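Local coordinates for glycoside hydrolase family 88 protein (Bacteroides vulgatus, PDB 4Q88), which is of unknown function but probably hydrolyses glycosidic bonds in carbohydrates, at residues A[22-27]-A[58-63]. Sequence-based numbering, arbitrary orientation.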
loop_
_atom_site.group_PDB
_atom_site.type_symbol
_atom_site.label_atom_id
_atom_site.label_comp_id
_atom_site.label_asym_id
_atom_site.label_seq_id
_atom_site.Cartn_x
_atom_site.Cartn_y
_atom_site.Cartn_z
ATOM N N ARG A 22 -5.573 -9.055 18.261
ATOM C CA ARG A 22 -5.881 -10.437 17.863
ATOM C C ARG A 22 -5.191 -10.790 16.547
ATOM O O ARG A 22 -4.460 -11.786 16.428
ATOM C CB ARG A 22 -7.389 -10.628 17.724
ATOM C CG ARG A 22 -7.757 -12.074 17.507
ATOM C CD ARG A 22 -9.177 -12.319 17.055
ATOM N NE ARG A 22 -10.174 -11.334 17.467
ATOM C CZ ARG A 22 -11.320 -11.142 16.820
ATOM N NH1 ARG A 22 -11.626 -11.855 15.734
ATOM N NH2 ARG A 22 -12.156 -10.203 17.220
ATOM N N VAL A 23 -5.382 -9.922 15.553
ATOM C CA VAL A 23 -4.788 -10.125 14.211
ATOM C C VAL A 23 -3.274 -10.089 14.232
ATOM O O VAL A 23 -2.622 -10.967 13.659
ATOM C CB VAL A 23 -5.334 -9.079 13.208
ATOM C CG1 VAL A 23 -4.604 -9.117 11.868
ATOM C CG2 VAL A 23 -6.827 -9.252 13.035
ATOM N N ASN A 24 -2.711 -9.104 14.928
ATOM C CA ASN A 24 -1.277 -8.931 14.894
ATOM C C ASN A 24 -0.577 -10.004 15.714
ATOM O O ASN A 24 0.478 -10.488 15.305
ATOM C CB ASN A 24 -0.839 -7.528 15.326
ATOM C CG ASN A 24 0.382 -7.043 14.549
ATOM O OD1 ASN A 24 0.632 -7.490 13.408
ATOM N ND2 ASN A 24 1.169 -6.164 15.159
ATOM N N GLN A 25 -1.153 -10.373 16.858
ATOM C CA GLN A 25 -0.544 -11.424 17.678
ATOM C C GLN A 25 -0.587 -12.770 17.016
ATOM O O GLN A 25 0.390 -13.498 17.082
ATOM C CB GLN A 25 -1.145 -11.471 19.059
ATOM C CG GLN A 25 -0.642 -10.274 19.824
ATOM C CD GLN A 25 -1.346 -10.038 21.126
ATOM O OE1 GLN A 25 -2.051 -10.910 21.642
ATOM N NE2 GLN A 25 -1.159 -8.835 21.674
ATOM N N ARG A 26 -1.679 -13.074 16.344
ATOM C CA ARG A 26 -1.777 -14.332 15.588
ATOM C C ARG A 26 -0.677 -14.392 14.562
ATOM O O ARG A 26 0.049 -15.391 14.466
ATOM C CB ARG A 26 -3.135 -14.465 14.923
ATOM C CG ARG A 26 -3.340 -15.796 14.178
ATOM C CD ARG A 26 -4.376 -15.682 13.084
ATOM N NE ARG A 26 -4.188 -16.652 12.003
ATOM C CZ ARG A 26 -3.574 -16.409 10.831
ATOM N NH1 ARG A 26 -3.028 -15.198 10.531
ATOM N NH2 ARG A 26 -3.498 -17.407 9.935
ATOM N N TYR A 27 -0.511 -13.313 13.790
ATOM C CA TYR A 27 0.499 -13.333 12.732
ATOM C C TYR A 27 1.928 -13.495 13.303
ATOM O O TYR A 27 2.697 -14.347 12.844
ATOM C CB TYR A 27 0.389 -12.066 11.849
ATOM C CG TYR A 27 1.349 -12.128 10.730
ATOM C CD1 TYR A 27 1.027 -12.809 9.569
ATOM C CD2 TYR A 27 2.592 -11.556 10.831
ATOM C CE1 TYR A 27 1.933 -12.923 8.543
ATOM C CE2 TYR A 27 3.509 -11.661 9.813
ATOM C CZ TYR A 27 3.163 -12.336 8.665
ATOM O OH TYR A 27 4.057 -12.442 7.633
ATOM N N LYS A 58 6.037 -2.351 22.452
ATOM C CA LYS A 58 7.462 -2.636 22.219
ATOM C C LYS A 58 7.770 -4.014 21.660
ATOM O O LYS A 58 8.787 -4.175 21.020
ATOM C CB LYS A 58 8.308 -2.381 23.481
ATOM C CG LYS A 58 8.485 -0.902 23.787
ATOM C CD LYS A 58 9.130 -0.710 25.168
ATOM C CE LYS A 58 9.304 0.760 25.548
ATOM N NZ LYS A 58 8.033 1.411 25.995
ATOM N N ASP A 59 6.909 -5.003 21.890
ATOM C CA ASP A 59 7.099 -6.334 21.282
ATOM C C ASP A 59 6.874 -6.280 19.759
ATOM O O ASP A 59 7.592 -6.897 18.981
ATOM C CB ASP A 59 6.130 -7.345 21.909
ATOM C CG ASP A 59 6.458 -7.618 23.385
ATOM O OD1 ASP A 59 7.638 -7.548 23.771
ATOM O OD2 ASP A 59 5.528 -7.837 24.153
ATOM N N TYR A 60 5.866 -5.531 19.349
ATOM C CA TYR A 60 5.572 -5.394 17.921
ATOM C C TYR A 60 6.729 -4.663 17.265
ATOM O O TYR A 60 7.186 -5.037 16.203
ATOM C CB TYR A 60 4.259 -4.640 17.662
ATOM C CG TYR A 60 2.987 -5.292 18.131
ATOM C CD1 TYR A 60 2.891 -6.667 18.372
ATOM C CD2 TYR A 60 1.851 -4.547 18.256
ATOM C CE1 TYR A 60 1.689 -7.240 18.788
ATOM C CE2 TYR A 60 0.670 -5.104 18.679
ATOM C CZ TYR A 60 0.595 -6.453 18.951
ATOM O OH TYR A 60 -0.602 -6.976 19.390
ATOM N N LEU A 61 7.275 -3.661 17.942
ATOM C CA LEU A 61 8.426 -2.937 17.399
ATOM C C LEU A 61 9.623 -3.872 17.199
ATOM O O LEU A 61 10.323 -3.841 16.182
ATOM C CB LEU A 61 8.812 -1.781 18.322
ATOM C CG LEU A 61 9.836 -0.805 17.742
ATOM C CD1 LEU A 61 9.152 -0.048 16.609
ATOM C CD2 LEU A 61 10.310 0.122 18.884
ATOM N N GLN A 62 9.860 -4.722 18.190
ATOM C CA GLN A 62 10.990 -5.614 18.148
ATOM C C GLN A 62 10.811 -6.626 17.034
ATOM O O GLN A 62 11.810 -7.105 16.479
ATOM C CB GLN A 62 11.118 -6.385 19.474
ATOM C CG GLN A 62 12.448 -7.145 19.576
ATOM C CD GLN A 62 13.623 -6.188 19.588
ATOM O OE1 GLN A 62 13.580 -5.177 20.262
ATOM N NE2 GLN A 62 14.657 -6.485 18.832
ATOM N N TYR A 63 9.570 -6.955 16.681
ATOM C CA TYR A 63 9.354 -7.868 15.533
ATOM C C TYR A 63 9.899 -7.255 14.226
ATOM O O TYR A 63 10.563 -7.957 13.418
ATOM C CB TYR A 63 7.881 -8.254 15.425
ATOM C CG TYR A 63 7.552 -9.359 14.461
ATOM C CD1 TYR A 63 7.226 -9.067 13.147
ATOM C CD2 TYR A 63 7.485 -10.692 14.869
ATOM C CE1 TYR A 63 6.902 -10.063 12.246
ATOM C CE2 TYR A 63 7.175 -11.715 13.954
ATOM C CZ TYR A 63 6.879 -11.377 12.632
ATOM O OH TYR A 63 6.520 -12.325 11.702
HETATM O O HOH W 1 7.082 -12.565 9.227
#
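Tyr60 reaches across to helix 13-30 and lays one ring face against the amide of Asn24. Asn24 ND2 sits over the ring centre, 3.4 Å above its plane, with the amide and ring planes 67° apart. At the far end of the same ring, Gln25 NE2 donates a bent hydrogen bond to Tyr60 OH, 3.0 Å long. Tyr60 OH lies 26° out of the Gln25 amide plane. Gln25 CG lies at the ring edge, 3.3 Å from Tyr60 OH. Beyond CG the Gln25 chain is extended, which carries its amide to that hydroxyl. Tyr60 OH is also hydrogen-bonded to His21 ND1. With an alanine here, Gln25 and His21 would probably both lose their hydroxyl partner and a gap would open beside the Asn24 amide.

One turn on, Tyr63 OH lies 3.6 Å from Tyr27 CE2. The side chains cross at about a right angle. A water donates to Tyr63 OH and is weakly bonded to Tyr27 OH; His31 O is a further partner of Tyr63 OH.

Helix 39-55 supports Asn24 and Tyr60. Asn24 OD1 and ND2 are hydrogen-bonded to Tyr44 OH and Asn48 OD1, while Val51 and Cys52 touch Tyr60. With axes 11.7 Å apart, the two segments meet through side chains alone. This aromatic and amide packing joins neighbouring helices of a largely helical fold, consistent with the (alpha/alpha)6 barrel of the six-hairpin glycosidases.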